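PDB 3H7O: group 3 allergen SMIPP-S Yv6023A04 from Sarcoptes scabiei type hominis, which belongs to the peptidase S1 family of trypsin-like serine proteases but is an inactivated paralogue, so it probably lacks the proteolytic activity of its relatives. Local coordinates for residues A31-W36 with D191-V196. The protein carries 3 engineered substitutions. Residues are numbered along the deposited sequence; the frame is centred on the assembly and turned at random.
Sequences AILSQW and DTLVGV
Leu-193 meets Ala-31 with both of its methyls and Leu-33 with one, CD2, and everything that passes between 31-36 and 191-196 is apolar. Leu-193 CD2 lies 3.8 Å from Ala-31 CB, while Leu-193 CD1 stands 4.0 Å from the same CB, so the small methyl of Ala-31 sits against the fork of the leucine. The torsion behind this places CG of Leu-193 anti to the backbone N (chi1 -168°), which carries the branch out from its strand. Leu-193 CD2 has a second neighbour, Leu-33 CD2 at 4.0 Å, and here one methyl meets another while the two leucine side chains cross at about a right angle. Leu-33 has CG anti to its own carbonyl carbon (chi1 -62°), and it is the end of the side chain that closes on Leu-193, its CB being directed neither at the partner nor away from it.

In the fold this is a meeting of two sheets. Strand 26-32 belongs to the closed six-stranded antiparallel barrel, strand 192-197 to the second antiparallel sheet, and the chain has the two-barrel build of the trypsin family; the three side chains touch in the buried seam between those halves. Leu-39 of strand 37-40 packs on both leucines, Pro-186 touches Ala-31 and Leu-193, and Ile-221 and Ile-225 of helix 218-225 lie on Leu-33.

The side-chain hydrogen bond of 31-36 lies away from the contact. Past Leu-33, Ser-34 OG accepts from Trp-36 N at 3.2 Å with an N-H...O angle of 158°, an ST turn where the chain heads into strand 37-40. On the other strand, Val-194 and Gly-195 together face a single residue of strand 186-189 in a classic beta bulge, immediately after the leucine that makes the contact.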
loop_
_atom_site.group_PDB
_atom_site.type_symbol
_atom_site.label_atom_id
_atom_site.label_comp_id
_atom_site.label_asym_id
_atom_site.label_seq_id
_atom_site.Cartn_x
_atom_site.Cartn_y
_atom_site.Cartn_z
ATOM N N ALA A 31 -3.680 0.265 -3.744
ATOM C CA ALA A 31 -4.195 1.465 -4.399
ATOM C C ALA A 31 -4.842 1.142 -5.741
ATOM O O ALA A 31 -4.289 0.386 -6.539
ATOM C CB ALA A 31 -3.084 2.484 -4.593
ATOM N N ILE A 32 -6.006 1.731 -5.993
ATOM C CA ILE A 32 -6.661 1.609 -7.297
ATOM C C ILE A 32 -5.885 2.450 -8.314
ATOM O O ILE A 32 -5.722 3.659 -8.133
ATOM C CB ILE A 32 -8.135 2.078 -7.251
ATOM C CG1 ILE A 32 -8.945 1.229 -6.266
ATOM C CG2 ILE A 32 -8.769 2.031 -8.647
ATOM C CD1 ILE A 32 -10.335 1.788 -5.959
ATOM N N LEU A 33 -5.384 1.795 -9.356
ATOM C CA LEU A 33 -4.757 2.484 -10.487
ATOM C C LEU A 33 -5.765 2.719 -11.610
ATOM O O LEU A 33 -5.662 3.700 -12.353
ATOM C CB LEU A 33 -3.565 1.681 -11.014
ATOM C CG LEU A 33 -2.381 1.441 -10.067
ATOM C CD1 LEU A 33 -1.396 0.475 -10.706
ATOM C CD2 LEU A 33 -1.696 2.752 -9.702
ATOM N N SER A 34 -6.711 1.789 -11.739
ATOM C CA SER A 34 -7.845 1.882 -12.664
ATOM C C SER A 34 -8.820 0.759 -12.302
ATOM O O SER A 34 -8.588 0.024 -11.340
ATOM C CB SER A 34 -7.390 1.747 -14.123
ATOM O OG SER A 34 -7.035 0.410 -14.427
ATOM N N GLN A 35 -9.893 0.605 -13.075
ATOM C CA GLN A 35 -10.860 -0.478 -12.824
ATOM C C GLN A 35 -10.243 -1.869 -13.001
ATOM O O GLN A 35 -10.785 -2.859 -12.511
ATOM C CB GLN A 35 -12.099 -0.330 -13.715
ATOM C CG GLN A 35 -11.838 -0.580 -15.200
ATOM C CD GLN A 35 -13.071 -0.401 -16.065
ATOM O OE1 GLN A 35 -14.190 -0.692 -15.647
ATOM N NE2 GLN A 35 -12.864 0.071 -17.287
ATOM N N TRP A 36 -9.106 -1.933 -13.692
ATOM C CA TRP A 36 -8.461 -3.204 -14.015
ATOM C C TRP A 36 -7.247 -3.558 -13.149
ATOM O O TRP A 36 -6.872 -4.730 -13.075
ATOM C CB TRP A 36 -8.037 -3.228 -15.488
ATOM C CG TRP A 36 -9.172 -3.189 -16.472
ATOM C CD1 TRP A 36 -9.443 -2.195 -17.372
ATOM C CD2 TRP A 36 -10.178 -4.194 -16.671
ATOM N NE1 TRP A 36 -10.554 -2.517 -18.115
ATOM C CE2 TRP A 36 -11.025 -3.737 -17.705
ATOM C CE3 TRP A 36 -10.447 -5.436 -16.073
ATOM C CZ2 TRP A 36 -12.125 -4.477 -18.155
ATOM C CZ3 TRP A 36 -11.536 -6.172 -16.522
ATOM C CH2 TRP A 36 -12.364 -5.687 -17.554
ATOM N N ASP A 191 -4.038 13.948 -4.658
ATOM C CA ASP A 191 -4.540 12.656 -5.128
ATOM C C ASP A 191 -3.489 11.907 -5.960
ATOM O O ASP A 191 -3.815 10.974 -6.704
ATOM C CB ASP A 191 -5.880 12.806 -5.872
ATOM C CG ASP A 191 -5.745 13.522 -7.205
ATOM O OD1 ASP A 191 -4.944 14.472 -7.312
ATOM O OD2 ASP A 191 -6.460 13.132 -8.151
ATOM N N THR A 192 -2.230 12.324 -5.810
ATOM C CA THR A 192 -1.101 11.706 -6.502
ATOM C C THR A 192 -0.412 10.673 -5.617
ATOM O O THR A 192 0.068 10.984 -4.523
ATOM C CB THR A 192 -0.074 12.758 -6.984
ATOM O OG1 THR A 192 -0.702 13.651 -7.909
ATOM C CG2 THR A 192 1.116 12.091 -7.675
ATOM N N LEU A 193 -0.368 9.443 -6.118
ATOM C CA LEU A 193 0.244 8.319 -5.427
ATOM C C LEU A 193 1.767 8.417 -5.487
ATOM O O LEU A 193 2.371 8.165 -6.530
ATOM C CB LEU A 193 -0.229 7.021 -6.077
ATOM C CG LEU A 193 0.022 5.682 -5.393
ATOM C CD1 LEU A 193 -0.690 5.616 -4.046
ATOM C CD2 LEU A 193 -0.463 4.585 -6.318
ATOM N N VAL A 194 2.383 8.780 -4.366
ATOM C CA VAL A 194 3.837 8.971 -4.329
ATOM C C VAL A 194 4.570 7.786 -3.707
ATOM O O VAL A 194 5.746 7.562 -3.991
ATOM C CB VAL A 194 4.237 10.304 -3.640
ATOM C CG1 VAL A 194 3.592 11.486 -4.367
ATOM C CG2 VAL A 194 3.848 10.305 -2.167
ATOM N N GLY A 195 3.865 7.021 -2.878
ATOM C CA GLY A 195 4.463 5.868 -2.219
ATOM C C GLY A 195 3.534 4.682 -2.046
ATOM O O GLY A 195 2.308 4.824 -2.069
ATOM N N VAL A 196 4.142 3.509 -1.897
ATOM C CA VAL A 196 3.465 2.295 -1.458
ATOM C C VAL A 196 4.202 1.865 -0.199
ATOM O O VAL A 196 5.417 1.648 -0.239
ATOM C CB VAL A 196 3.562 1.160 -2.517
ATOM C CG1 VAL A 196 2.949 -0.133 -1.993
ATOM C CG2 VAL A 196 2.887 1.575 -3.821
#